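Myo-inositol phosphohydrolase (Mitsuokella multacida, PDB 4WU3) probably dephosphorylates phytate-type inositol phosphates through its tyrosine-phosphatase-like regions, and here binds inositol-(1,3,4,5)-tetrakisphosphate. Local coordinates at residues 87-92 with 255-260; 260-265 with 310-315; 415-420 with 529-534; 554-559 with 605-610. The protein carries 2 engineered substitutions. All blocks are in the same frame, centred on the assembly; numbering follows the deposited sequence.

Interaction 1 (87-92 with 255-260). With GOL (glycerol), chain I.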
loop_
_atom_site.group_PDB
_atom_site.type_symbol
_atom_site.label_atom_id
_atom_site.label_comp_id
_atom_site.label_asym_id
_atom_site.label_seq_id
_atom_site.Cartn_x
_atom_site.Cartn_y
_atom_site.Cartn_z
ATOM N N ASP A 87 28.429 14.111 -13.492
ATOM C CA ASP A 87 28.571 14.889 -14.715
ATOM C C ASP A 87 28.717 14.035 -15.986
ATOM O O ASP A 87 28.611 14.561 -17.104
ATOM C CB ASP A 87 29.741 15.864 -14.573
ATOM C CG ASP A 87 29.454 16.981 -13.573
ATOM O OD1 ASP A 87 28.344 17.012 -12.998
ATOM O OD2 ASP A 87 30.336 17.840 -13.363
ATOM N N THR A 88 28.934 12.727 -15.816
ATOM C CA THR A 88 29.147 11.828 -16.950
ATOM C C THR A 88 28.033 10.789 -17.109
ATOM O O THR A 88 28.211 9.763 -17.766
ATOM C CB THR A 88 30.472 11.071 -16.800
ATOM O OG1 THR A 88 30.464 10.351 -15.564
ATOM C CG2 THR A 88 31.646 12.040 -16.816
ATOM N N MET A 89 26.878 11.057 -16.517
ATOM C CA MET A 89 25.779 10.099 -16.527
ATOM C C MET A 89 24.971 10.165 -17.817
ATOM O O MET A 89 24.287 9.204 -18.169
ATOM C CB MET A 89 24.871 10.346 -15.333
ATOM C CG MET A 89 25.552 10.055 -14.007
ATOM S SD MET A 89 24.386 9.844 -12.660
ATOM C CE MET A 89 23.645 11.469 -12.605
ATOM N N ASN A 90 25.050 11.301 -18.507
ATOM C CA ASN A 90 24.375 11.486 -19.780
ATOM C C ASN A 90 22.895 11.232 -19.640
ATOM O O ASN A 90 22.309 10.412 -20.343
ATOM C CB ASN A 90 24.982 10.586 -20.845
ATOM C CG ASN A 90 26.362 11.052 -21.271
ATOM O OD1 ASN A 90 26.728 12.204 -21.049
ATOM N ND2 ASN A 90 27.128 10.164 -21.895
ATOM N N VAL A 91 22.287 11.983 -18.739
ATOM C CA VAL A 91 20.940 11.731 -18.346
ATOM C C VAL A 91 20.199 13.046 -18.109
ATOM O O VAL A 91 20.793 14.025 -17.646
ATOM C CB VAL A 91 20.940 10.874 -17.068
ATOM C CG1 VAL A 91 21.239 11.727 -15.844
ATOM C CG2 VAL A 91 19.610 10.173 -16.913
ATOM N N SER A 92 18.915 13.072 -18.450
ATOM C CA SER A 92 18.035 14.174 -18.032
ATOM C C SER A 92 16.666 13.606 -17.683
ATOM O O SER A 92 16.428 12.417 -17.859
ATOM C CB SER A 92 17.919 15.269 -19.106
ATOM O OG SER A 92 17.464 14.744 -20.340
ATOM N N MET A 255 17.698 5.089 -9.920
ATOM C CA MET A 255 18.194 3.838 -10.513
ATOM C C MET A 255 19.372 4.071 -11.472
ATOM O O MET A 255 20.373 3.357 -11.436
ATOM C CB MET A 255 17.074 3.110 -11.261
ATOM C CG MET A 255 16.005 2.520 -10.358
ATOM S SD MET A 255 14.545 1.998 -11.285
ATOM C CE MET A 255 15.224 0.662 -12.280
ATOM N N HIS A 256 19.241 5.068 -12.335
ATOM C CA HIS A 256 20.297 5.413 -13.285
ATOM C C HIS A 256 21.597 5.748 -12.549
ATOM O O HIS A 256 22.658 5.204 -12.860
ATOM C CB HIS A 256 19.838 6.602 -14.144
ATOM C CG HIS A 256 20.686 6.853 -15.355
ATOM N ND1 HIS A 256 20.385 6.339 -16.599
ATOM C CD2 HIS A 256 21.815 7.579 -15.513
ATOM C CE1 HIS A 256 21.301 6.728 -17.469
ATOM N NE2 HIS A 256 22.175 7.489 -16.836
ATOM N N ASP A 257 21.498 6.644 -11.568
ATOM C CA ASP A 257 22.647 7.076 -10.775
ATOM C C ASP A 257 23.305 5.841 -10.150
ATOM O O ASP A 257 24.523 5.687 -10.176
ATOM C CB ASP A 257 22.175 8.054 -9.700
ATOM C CG ASP A 257 23.303 8.871 -9.089
ATOM O OD1 ASP A 257 24.475 8.448 -9.149
ATOM O OD2 ASP A 257 23.010 9.941 -8.515
ATOM N N ILE A 258 22.483 4.943 -9.613
ATOM C CA ILE A 258 22.976 3.717 -8.995
ATOM C C ILE A 258 23.721 2.814 -9.990
ATOM O O ILE A 258 24.785 2.269 -9.686
ATOM C CB ILE A 258 21.804 2.929 -8.377
ATOM C CG1 ILE A 258 21.379 3.570 -7.046
ATOM C CG2 ILE A 258 22.180 1.469 -8.203
ATOM C CD1 ILE A 258 19.992 3.165 -6.595
ATOM N N LEU A 259 23.153 2.649 -11.178
ATOM C CA LEU A 259 23.788 1.848 -12.232
ATOM C C LEU A 259 25.151 2.409 -12.652
ATOM O O LEU A 259 26.048 1.656 -13.031
ATOM C CB LEU A 259 22.878 1.760 -13.452
ATOM C CG LEU A 259 21.712 0.780 -13.341
ATOM C CD1 LEU A 259 20.676 1.043 -14.421
ATOM C CD2 LEU A 259 22.227 -0.655 -13.410
ATOM N N LYS A 260 25.304 3.725 -12.585
ATOM C CA LYS A 260 26.567 4.355 -12.941
ATOM C C LYS A 260 27.541 4.451 -11.763
ATOM O O LYS A 260 28.740 4.437 -11.960
ATOM C CB LYS A 260 26.328 5.768 -13.475
ATOM C CG LYS A 260 25.484 5.844 -14.723
ATOM C CD LYS A 260 26.208 5.254 -15.908
ATOM C CE LYS A 260 25.388 5.474 -17.165
ATOM N NZ LYS A 260 26.110 5.058 -18.400
HETATM C C1 GOL I . 23.730 6.475 -20.342
HETATM O O1 GOL I . 22.727 7.438 -20.715
HETATM C C2 GOL I . 23.414 5.096 -20.914
HETATM O O2 GOL I . 23.544 4.137 -19.881
HETATM C C3 GOL I . 24.362 4.711 -22.043
HETATM O O3 GOL I . 25.129 3.553 -21.685
HETATM O O HOH W 1 27.935 7.126 -19.282
#
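H256 meets segment 87-92 with both an edge and a face of its imidazole. At the edge, NE2 donates to M89 O over 3.0 Å in a nearly straight bond (166° at the hydrogen); the acceptor lies in the ring plane, while the nitrogen sits 34° off the carbonyl plane. V91 covers one face, with CG2 over the ring centre, 3.6 Å from the centroid; H256 CG stands trans to the backbone N (chi1 -167°), carrying the ring toward V91. Beside this, M89 bends at chi3 and lays SD against the helix, 3.8 Å from D257 CA; the D257 carboxylate itself turns to R273. Helix 247-261 follows what is, by sequence, the P-loop of the PTP-like fold, and the contact packs it against the entry into strand 91-94 of the central sheet. Because ND1 is hydrogen-bonded to Y240 OH, a leucine in place of H256 would probably leave both the M89 carbonyl and the Y240 hydroxyl without their ring-nitrogen partners. The solvent side is looser: K260, bent at chi2, reaches T88 O only through a water, and its NZ donates to O2 of a glycerol, probably from the crystallisation liquor, at 3.1 Å.

Interaction 2 (260-265 with 310-315)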
loop_
_atom_site.group_PDB
_atom_site.type_symbol
_atom_site.label_atom_id
_atom_site.label_comp_id
_atom_site.label_asym_id
_atom_site.label_seq_id
_atom_site.Cartn_x
_atom_site.Cartn_y
_atom_site.Cartn_z
ATOM N N LYS A 260 25.304 3.725 -12.585
ATOM C CA LYS A 260 26.567 4.355 -12.941
ATOM C C LYS A 260 27.541 4.451 -11.763
ATOM O O LYS A 260 28.740 4.437 -11.960
ATOM C CB LYS A 260 26.328 5.768 -13.475
ATOM C CG LYS A 260 25.484 5.844 -14.723
ATOM C CD LYS A 260 26.208 5.254 -15.908
ATOM C CE LYS A 260 25.388 5.474 -17.165
ATOM N NZ LYS A 260 26.110 5.058 -18.400
ATOM N N ASN A 261 27.035 4.553 -10.542
ATOM C CA ASN A 261 27.870 5.018 -9.454
ATOM C C ASN A 261 27.779 4.248 -8.149
ATOM O O ASN A 261 28.425 4.622 -7.176
ATOM C CB ASN A 261 27.540 6.480 -9.172
ATOM C CG ASN A 261 27.800 7.377 -10.364
ATOM O OD1 ASN A 261 28.882 7.352 -10.945
ATOM N ND2 ASN A 261 26.807 8.185 -10.730
ATOM N N ALA A 262 26.983 3.187 -8.097
ATOM C CA ALA A 262 26.785 2.514 -6.821
ATOM C C ALA A 262 28.121 2.125 -6.198
ATOM O O ALA A 262 28.248 2.127 -4.977
ATOM C CB ALA A 262 25.895 1.292 -6.976
ATOM N N LYS A 263 29.112 1.812 -7.034
ATOM C CA LYS A 263 30.409 1.320 -6.557
ATOM C C LYS A 263 31.167 2.347 -5.737
ATOM O O LYS A 263 31.925 1.997 -4.838
ATOM C CB LYS A 263 31.310 0.930 -7.732
ATOM C CG LYS A 263 30.951 -0.375 -8.410
ATOM C CD LYS A 263 31.809 -0.600 -9.647
ATOM C CE LYS A 263 31.290 -1.767 -10.474
ATOM N NZ LYS A 263 32.187 -2.110 -11.611
ATOM N N ASP A 264 30.974 3.614 -6.075
ATOM C CA ASP A 264 31.788 4.684 -5.528
ATOM C C ASP A 264 31.009 5.615 -4.626
ATOM O O ASP A 264 31.605 6.390 -3.890
ATOM C CB ASP A 264 32.391 5.490 -6.673
ATOM C CG ASP A 264 33.209 4.629 -7.607
ATOM O OD1 ASP A 264 33.991 3.789 -7.111
ATOM O OD2 ASP A 264 33.061 4.781 -8.834
ATOM N N VAL A 265 29.680 5.543 -4.685
ATOM C CA VAL A 265 28.823 6.496 -3.969
ATOM C C VAL A 265 27.790 5.781 -3.108
ATOM O O VAL A 265 27.198 4.783 -3.518
ATOM C CB VAL A 265 28.116 7.444 -4.970
ATOM C CG1 VAL A 265 27.244 8.451 -4.252
ATOM C CG2 VAL A 265 29.152 8.159 -5.824
ATOM N N TYR A 310 21.218 -4.700 -5.165
ATOM C CA TYR A 310 21.322 -5.583 -6.320
ATOM C C TYR A 310 22.487 -5.177 -7.216
ATOM O O TYR A 310 23.288 -6.017 -7.632
ATOM C CB TYR A 310 20.035 -5.563 -7.141
ATOM C CG TYR A 310 20.222 -6.093 -8.537
ATOM C CD1 TYR A 310 20.385 -7.449 -8.767
ATOM C CD2 TYR A 310 20.233 -5.233 -9.634
ATOM C CE1 TYR A 310 20.560 -7.936 -10.041
ATOM C CE2 TYR A 310 20.401 -5.719 -10.915
ATOM C CZ TYR A 310 20.565 -7.070 -11.111
ATOM O OH TYR A 310 20.755 -7.557 -12.385
ATOM N N VAL A 311 22.586 -3.889 -7.515
ATOM C CA VAL A 311 23.672 -3.413 -8.350
ATOM C C VAL A 311 25.005 -3.597 -7.616
ATOM O O VAL A 311 25.996 -4.011 -8.220
ATOM C CB VAL A 311 23.462 -1.959 -8.798
ATOM C CG1 VAL A 311 24.652 -1.480 -9.625
ATOM C CG2 VAL A 311 22.187 -1.860 -9.632
ATOM N N LYS A 312 25.027 -3.324 -6.317
ATOM C CA LYS A 312 26.242 -3.537 -5.535
ATOM C C LYS A 312 26.734 -4.978 -5.599
ATOM O O LYS A 312 27.914 -5.231 -5.839
ATOM C CB LYS A 312 26.022 -3.143 -4.082
ATOM C CG LYS A 312 26.281 -1.676 -3.825
ATOM C CD LYS A 312 27.768 -1.382 -3.772
ATOM C CE LYS A 312 28.200 -1.032 -2.361
ATOM N NZ LYS A 312 29.492 -0.306 -2.388
ATOM N N GLU A 313 25.822 -5.920 -5.400
ATOM C CA GLU A 313 26.178 -7.339 -5.406
ATOM C C GLU A 313 26.361 -7.904 -6.811
ATOM O O GLU A 313 27.034 -8.910 -6.975
ATOM C CB GLU A 313 25.118 -8.162 -4.663
ATOM C CG GLU A 313 25.121 -7.939 -3.156
ATOM C CD GLU A 313 23.797 -8.285 -2.496
ATOM O OE1 GLU A 313 23.140 -9.268 -2.919
ATOM O OE2 GLU A 313 23.413 -7.560 -1.550
ATOM N N ASN A 314 25.766 -7.268 -7.816
ATOM C CA ASN A 314 25.808 -7.796 -9.173
ATOM C C ASN A 314 26.262 -6.747 -10.192
ATOM O O ASN A 314 25.489 -6.359 -11.065
ATOM C CB ASN A 314 24.434 -8.314 -9.587
ATOM C CG ASN A 314 23.890 -9.385 -8.655
ATOM O OD1 ASN A 314 24.079 -10.585 -8.879
ATOM N ND2 ASN A 314 23.176 -8.958 -7.623
ATOM N N PRO A 315 27.521 -6.293 -10.087
ATOM C CA PRO A 315 28.020 -5.222 -10.948
ATOM C C PRO A 315 28.079 -5.613 -12.419
ATOM O O PRO A 315 28.197 -4.752 -13.273
ATOM C CB PRO A 315 29.424 -4.938 -10.390
ATOM C CG PRO A 315 29.818 -6.169 -9.656
ATOM C CD PRO A 315 28.541 -6.756 -9.129
HETATM O O HOH W 2 29.740 2.597 -2.357
#
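The backbones come closest at A262 and K312, whose CA atoms are 6.2 Å apart, where the turn after helix 247-261 meets the last part of helix 291-313. A262 points its methyl at the neighbouring helix and touches V311 CG1, with CB and CG1 4.0 Å apart; chi1 of 178° sets CG1 opposite the backbone N, while V311 CG2 packs on I258 and L259. These two helices belong to the helical layer of the PTP-like domain, and the contact joins them near their C-terminal ends. N261 O takes the amides of both D264 and V265, shaping the turn; in the other segment, N314 ND2 donates to a lone pair of Y310 O at 2.9 Å, in the carbonyl plane, as its helix finishes. Outside the apolar pair, two lysines do the reaching. K312 folds at chi2 and chi3, passing CD 3.7 Å from A262 O, and a water then links its NZ to that same oxygen. K263 stays extended and crosses the P315 ring at about a right angle, CE against CB at 3.7 Å.

Interaction 3 (415-420 with 529-534)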
loop_
_atom_site.group_PDB
_atom_site.type_symbol
_atom_site.label_atom_id
_atom_site.label_comp_id
_atom_site.label_asym_id
_atom_site.label_seq_id
_atom_site.Cartn_x
_atom_site.Cartn_y
_atom_site.Cartn_z
ATOM N N PRO A 415 -10.316 -35.456 -46.299
ATOM C CA PRO A 415 -9.621 -35.769 -45.043
ATOM C C PRO A 415 -10.042 -34.870 -43.863
ATOM O O PRO A 415 -10.283 -33.664 -44.033
ATOM C CB PRO A 415 -8.140 -35.592 -45.383
ATOM C CG PRO A 415 -8.090 -34.826 -46.663
ATOM C CD PRO A 415 -9.426 -34.919 -47.341
ATOM N N ILE A 416 -10.149 -35.481 -42.684
ATOM C CA ILE A 416 -10.636 -34.802 -41.489
ATOM C C ILE A 416 -9.491 -34.478 -40.542
ATOM O O ILE A 416 -8.738 -35.375 -40.150
ATOM C CB ILE A 416 -11.655 -35.675 -40.737
ATOM C CG1 ILE A 416 -12.846 -35.994 -41.640
ATOM C CG2 ILE A 416 -12.130 -34.964 -39.471
ATOM C CD1 ILE A 416 -13.727 -37.101 -41.108
ATOM N N TYR A 417 -9.353 -33.200 -40.196
ATOM C CA TYR A 417 -8.315 -32.752 -39.266
ATOM C C TYR A 417 -8.944 -32.332 -37.949
ATOM O O TYR A 417 -9.925 -31.599 -37.925
ATOM C CB TYR A 417 -7.508 -31.565 -39.815
ATOM C CG TYR A 417 -6.651 -31.889 -41.007
ATOM C CD1 TYR A 417 -7.217 -32.000 -42.266
ATOM C CD2 TYR A 417 -5.284 -32.071 -40.887
ATOM C CE1 TYR A 417 -6.454 -32.307 -43.371
ATOM C CE2 TYR A 417 -4.505 -32.378 -41.997
ATOM C CZ TYR A 417 -5.103 -32.490 -43.236
ATOM O OH TYR A 417 -4.374 -32.791 -44.365
ATOM N N ILE A 418 -8.378 -32.817 -36.851
ATOM C CA ILE A 418 -8.709 -32.300 -35.530
ATOM C C ILE A 418 -7.739 -31.149 -35.257
ATOM O O ILE A 418 -6.518 -31.346 -35.236
ATOM C CB ILE A 418 -8.565 -33.386 -34.441
ATOM C CG1 ILE A 418 -9.560 -34.537 -34.681
ATOM C CG2 ILE A 418 -8.746 -32.793 -33.055
ATOM C CD1 ILE A 418 -11.018 -34.128 -34.777
ATOM N N MET A 419 -8.292 -29.950 -35.097
ATOM C CA MET A 419 -7.499 -28.761 -34.831
ATOM C C MET A 419 -7.553 -28.447 -33.336
ATOM O O MET A 419 -8.503 -27.836 -32.847
ATOM C CB MET A 419 -8.016 -27.572 -35.644
ATOM C CG MET A 419 -8.163 -27.829 -37.141
ATOM S SD MET A 419 -6.607 -28.148 -38.009
ATOM C CE MET A 419 -5.763 -26.573 -37.854
ATOM N N ASP A 420 -6.537 -28.900 -32.612
ATOM C CA ASP A 420 -6.463 -28.714 -31.172
ATOM C C ASP A 420 -5.875 -27.329 -30.914
ATOM O O ASP A 420 -4.720 -27.075 -31.232
ATOM C CB ASP A 420 -5.599 -29.823 -30.572
ATOM C CG ASP A 420 -5.292 -29.626 -29.093
ATOM O OD1 ASP A 420 -5.903 -28.759 -28.438
ATOM O OD2 ASP A 420 -4.412 -30.352 -28.585
ATOM N N THR A 529 -2.127 -24.802 -47.547
ATOM C CA THR A 529 -1.533 -26.047 -48.035
ATOM C C THR A 529 -2.424 -27.260 -47.781
ATOM O O THR A 529 -2.107 -28.361 -48.223
ATOM C CB THR A 529 -0.198 -26.329 -47.335
ATOM O OG1 THR A 529 -0.435 -26.648 -45.967
ATOM C CG2 THR A 529 0.645 -25.154 -47.314
ATOM N N MET A 530 -3.519 -27.081 -47.047
ATOM C CA MET A 530 -4.336 -28.222 -46.689
ATOM C C MET A 530 -5.017 -28.772 -47.936
ATOM O O MET A 530 -5.266 -28.041 -48.895
ATOM C CB MET A 530 -5.362 -27.864 -45.609
ATOM C CG MET A 530 -6.561 -27.064 -46.090
ATOM S SD MET A 530 -7.554 -26.502 -44.686
ATOM C CE MET A 530 -8.937 -25.800 -45.555
ATOM N N PRO A 531 -5.296 -30.076 -47.935
ATOM C CA PRO A 531 -5.904 -30.693 -49.105
ATOM C C PRO A 531 -7.273 -30.130 -49.387
ATOM O O PRO A 531 -7.951 -29.680 -48.466
ATOM C CB PRO A 531 -6.056 -32.167 -48.705
ATOM C CG PRO A 531 -5.164 -32.362 -47.534
ATOM C CD PRO A 531 -5.073 -31.036 -46.842
ATOM N N ALA A 532 -7.687 -30.161 -50.647
ATOM C CA ALA A 532 -9.035 -29.739 -50.971
ATOM C C ALA A 532 -10.025 -30.678 -50.304
ATOM O O ALA A 532 -9.730 -31.847 -50.031
ATOM C CB ALA A 532 -9.257 -29.684 -52.479
ATOM N N ASN A 533 -11.205 -30.144 -50.047
ATOM C CA ASN A 533 -12.273 -30.847 -49.341
ATOM C C ASN A 533 -11.889 -31.254 -47.915
ATOM O O ASN A 533 -12.598 -32.047 -47.303
ATOM C CB ASN A 533 -12.726 -32.133 -50.052
ATOM C CG ASN A 533 -12.868 -31.999 -51.554
ATOM O OD1 ASN A 533 -12.420 -32.867 -52.319
ATOM N ND2 ASN A 533 -13.526 -30.957 -51.985
ATOM N N ALA A 534 -10.762 -30.765 -47.401
ATOM C CA ALA A 534 -10.392 -31.059 -46.014
ATOM C C ALA A 534 -11.505 -30.562 -45.091
ATOM O O ALA A 534 -12.116 -29.517 -45.349
ATOM C CB ALA A 534 -9.069 -30.398 -45.641
#
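P415, Y417, P531 and A534 supply nearly all the apolar packing here. The two prolines meet obliquely, P415 CG against P531 CB at 3.9 Å. Y417 comes at P531 from the opposite direction, its chi1 of -67° setting CG beside its own backbone N; the hydroxyl end presses on the ring, with OH 3.1 Å from P531 CD, and the A534 methyl lies obliquely to the aromatic ring, CB 4.0 Å from CE1. Between the backbones there is a CA-H...O contact, A534 CA to P415 O at 3.3 Å. Within 529-534, a type II turn closes as A534 N donates to P531 O, with N533 taking the positive phi expected at its third position. With an alanine at Y417, the phenol that touches P531 and A534 is gone, which would probably open a gap there and leave H503 and F526 without their ring partner. Those two rings hold Y417 further, H503 by stacking and F526 edge-to-face. The turn lies on the beta-alpha-beta crossover from strand 503-509 through helix 517-529 to strand 535-539, and strand 416-422 runs between those two strands, parallel to both; P415 and Y417 are joined to W535 by backbone hydrogen bonds.

Interaction 4 (554-559 with 605-610)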
loop_
_atom_site.group_PDB
_atom_site.type_symbol
_atom_site.label_atom_id
_atom_site.label_comp_id
_atom_site.label_asym_id
_atom_site.label_seq_id
_atom_site.Cartn_x
_atom_site.Cartn_y
_atom_site.Cartn_z
ATOM N N TYR A 554 -12.180 -18.650 -40.056
ATOM C CA TYR A 554 -12.199 -19.521 -41.217
ATOM C C TYR A 554 -13.456 -19.276 -42.063
ATOM O O TYR A 554 -13.372 -19.167 -43.283
ATOM C CB TYR A 554 -12.123 -20.980 -40.765
ATOM C CG TYR A 554 -11.989 -21.980 -41.885
ATOM C CD1 TYR A 554 -11.010 -21.834 -42.856
ATOM C CD2 TYR A 554 -12.817 -23.084 -41.957
ATOM C CE1 TYR A 554 -10.876 -22.752 -43.877
ATOM C CE2 TYR A 554 -12.684 -24.009 -42.974
ATOM C CZ TYR A 554 -11.712 -23.839 -43.931
ATOM O OH TYR A 554 -11.586 -24.763 -44.950
ATOM N N ASP A 555 -14.617 -19.189 -41.415
ATOM C CA ASP A 555 -15.856 -18.863 -42.103
ATOM C C ASP A 555 -15.661 -17.607 -42.964
ATOM O O ASP A 555 -15.951 -17.621 -44.164
ATOM C CB ASP A 555 -16.981 -18.663 -41.088
ATOM C CG ASP A 555 -18.385 -18.733 -41.713
ATOM O OD1 ASP A 555 -18.515 -18.826 -42.959
ATOM O OD2 ASP A 555 -19.373 -18.686 -40.940
ATOM N N MET A 556 -15.153 -16.536 -42.352
ATOM C CA MET A 556 -14.944 -15.267 -43.049
ATOM C C MET A 556 -14.042 -15.456 -44.244
ATOM O O MET A 556 -14.313 -14.935 -45.332
ATOM C CB MET A 556 -14.255 -14.238 -42.153
ATOM C CG MET A 556 -15.144 -13.545 -41.156
ATOM S SD MET A 556 -14.162 -12.474 -40.089
ATOM C CE MET A 556 -14.979 -12.793 -38.536
ATOM N N MET A 557 -12.934 -16.152 -44.022
ATOM C CA MET A 557 -11.944 -16.346 -45.068
ATOM C C MET A 557 -12.594 -16.968 -46.301
ATOM O O MET A 557 -12.292 -16.584 -47.421
ATOM C CB MET A 557 -10.788 -17.229 -44.575
ATOM C CG MET A 557 -9.826 -16.536 -43.612
ATOM S SD MET A 557 -8.679 -17.664 -42.784
ATOM C CE MET A 557 -7.551 -18.052 -44.121
ATOM N N LYS A 558 -13.486 -17.929 -46.081
ATOM C CA LYS A 558 -14.079 -18.711 -47.171
ATOM C C LYS A 558 -15.302 -18.014 -47.762
ATOM O O LYS A 558 -15.673 -18.260 -48.900
ATOM C CB LYS A 558 -14.486 -20.101 -46.661
ATOM C CG LYS A 558 -13.363 -20.897 -46.006
ATOM C CD LYS A 558 -12.463 -21.559 -47.033
ATOM C CE LYS A 558 -13.170 -22.722 -47.716
ATOM N NZ LYS A 558 -12.277 -23.424 -48.678
ATOM N N ASN A 559 -15.917 -17.136 -46.979
ATOM C CA ASN A 559 -17.138 -16.466 -47.389
ATOM C C ASN A 559 -17.047 -14.975 -47.116
ATOM O O ASN A 559 -17.813 -14.440 -46.318
ATOM C CB ASN A 559 -18.330 -17.056 -46.641
ATOM C CG ASN A 559 -18.546 -18.517 -46.965
ATOM O OD1 ASN A 559 -19.093 -18.857 -48.003
ATOM N ND2 ASN A 559 -18.099 -19.385 -46.090
ATOM N N LYS A 605 -11.173 -6.208 -36.977
ATOM C CA LYS A 605 -9.962 -5.984 -37.744
ATOM C C LYS A 605 -9.760 -7.154 -38.692
ATOM O O LYS A 605 -9.536 -6.969 -39.894
ATOM C CB LYS A 605 -8.753 -5.777 -36.837
ATOM C CG LYS A 605 -8.710 -4.378 -36.239
ATOM C CD LYS A 605 -7.334 -4.003 -35.714
ATOM C CE LYS A 605 -7.278 -2.518 -35.382
ATOM N NZ LYS A 605 -5.964 -2.096 -34.819
ATOM N N PHE A 606 -9.880 -8.365 -38.170
ATOM C CA PHE A 606 -9.628 -9.530 -38.995
ATOM C C PHE A 606 -10.603 -9.592 -40.169
ATOM O O PHE A 606 -10.239 -10.023 -41.247
ATOM C CB PHE A 606 -9.690 -10.816 -38.183
ATOM C CG PHE A 606 -9.339 -12.022 -38.977
ATOM C CD1 PHE A 606 -8.020 -12.395 -39.123
ATOM C CD2 PHE A 606 -10.323 -12.763 -39.613
ATOM C CE1 PHE A 606 -7.689 -13.499 -39.866
ATOM C CE2 PHE A 606 -9.995 -13.872 -40.361
ATOM C CZ PHE A 606 -8.676 -14.238 -40.486
ATOM N N TYR A 607 -11.838 -9.156 -39.957
ATOM C CA TYR A 607 -12.800 -9.064 -41.049
ATOM C C TYR A 607 -12.268 -8.144 -42.144
ATOM O O TYR A 607 -12.320 -8.484 -43.336
ATOM C CB TYR A 607 -14.141 -8.550 -40.545
ATOM C CG TYR A 607 -15.181 -8.445 -41.627
ATOM C CD1 TYR A 607 -15.942 -9.548 -41.994
ATOM C CD2 TYR A 607 -15.385 -7.252 -42.303
ATOM C CE1 TYR A 607 -16.888 -9.465 -42.998
ATOM C CE2 TYR A 607 -16.331 -7.154 -43.307
ATOM C CZ TYR A 607 -17.080 -8.265 -43.651
ATOM O OH TYR A 607 -18.017 -8.169 -44.654
ATOM N N GLN A 608 -11.730 -6.993 -41.743
ATOM C CA GLN A 608 -11.147 -6.057 -42.705
ATOM C C GLN A 608 -9.977 -6.697 -43.452
ATOM O O GLN A 608 -9.818 -6.517 -44.666
ATOM C CB GLN A 608 -10.658 -4.772 -42.023
ATOM C CG GLN A 608 -10.000 -3.814 -43.012
ATOM C CD GLN A 608 -9.525 -2.510 -42.398
ATOM O OE1 GLN A 608 -9.696 -2.269 -41.208
ATOM N NE2 GLN A 608 -8.909 -1.666 -43.224
ATOM N N TYR A 609 -9.146 -7.420 -42.714
ATOM C CA TYR A 609 -7.994 -8.075 -43.302
ATOM C C TYR A 609 -8.441 -9.008 -44.427
ATOM O O TYR A 609 -7.821 -9.069 -45.485
ATOM C CB TYR A 609 -7.219 -8.848 -42.232
ATOM C CG TYR A 609 -6.274 -9.885 -42.791
ATOM C CD1 TYR A 609 -5.068 -9.513 -43.366
ATOM C CD2 TYR A 609 -6.581 -11.243 -42.735
ATOM C CE1 TYR A 609 -4.199 -10.458 -43.882
ATOM C CE2 TYR A 609 -5.710 -12.190 -43.247
ATOM C CZ TYR A 609 -4.524 -11.784 -43.824
ATOM O OH TYR A 609 -3.640 -12.698 -44.338
ATOM N N VAL A 610 -9.518 -9.740 -44.182
ATOM C CA VAL A 610 -10.042 -10.668 -45.162
ATOM C C VAL A 610 -10.561 -9.902 -46.375
ATOM O O VAL A 610 -10.243 -10.228 -47.513
ATOM C CB VAL A 610 -11.176 -11.529 -44.573
ATOM C CG1 VAL A 610 -11.916 -12.249 -45.679
ATOM C CG2 VAL A 610 -10.617 -12.532 -43.576
#
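One sulfur, M556 SD, sits at the edges of two aromatic rings at once, 5.2 Å from the centroid of F606 and equally far from that of Y607. It lies in the F606 plane, 3.9 Å from CD2, and packs against the Y607 backbone as well, 3.8 Å from CA. M557 reaches another part of the F606 rim, crossing at about a right angle with CG 4.0 Å from CZ and its sulfur also at the ring edge. V610 touches both methionine residues: CG1 is 3.6 Å from M556 O, while CG2 meets M557 CG. The helix segments 554-558 and 605-610 run nearly parallel, 25° apart with axes 9.7 Å from each other, in the helical layer of the PTP-like domain; I520 of helix 517-529 also touches F606. With Met-aromatic and dispersion contacts in place of polar bonds, the pairing probably depends on close fit, the polarisable sulfurs facing the slightly positive C-H rims of the rings.

Interactions 1 and 2 share K260 and both use helix 247-261, with centres about 12 Å apart; interactions 3 and 4 lie on the opposite side of the chain's centre, their own centres about 18 Å apart, though M530 packs on Y554. Interactions 2 and 4 occupy comparable places in the two PTP-like regions, though 2 joins the turn after helix 247-261 to helix 291-313, while 4 joins two helices directly. Interaction 4 is buried and built of methionines and aromatic rings, whereas 2 is only partly buried, adding lysine chains and a water to one small apolar pair. Interaction 1, also buried, is the one with a direct hydrogen bond between its segments; surface interaction 3 is mostly proline and tyrosine packing.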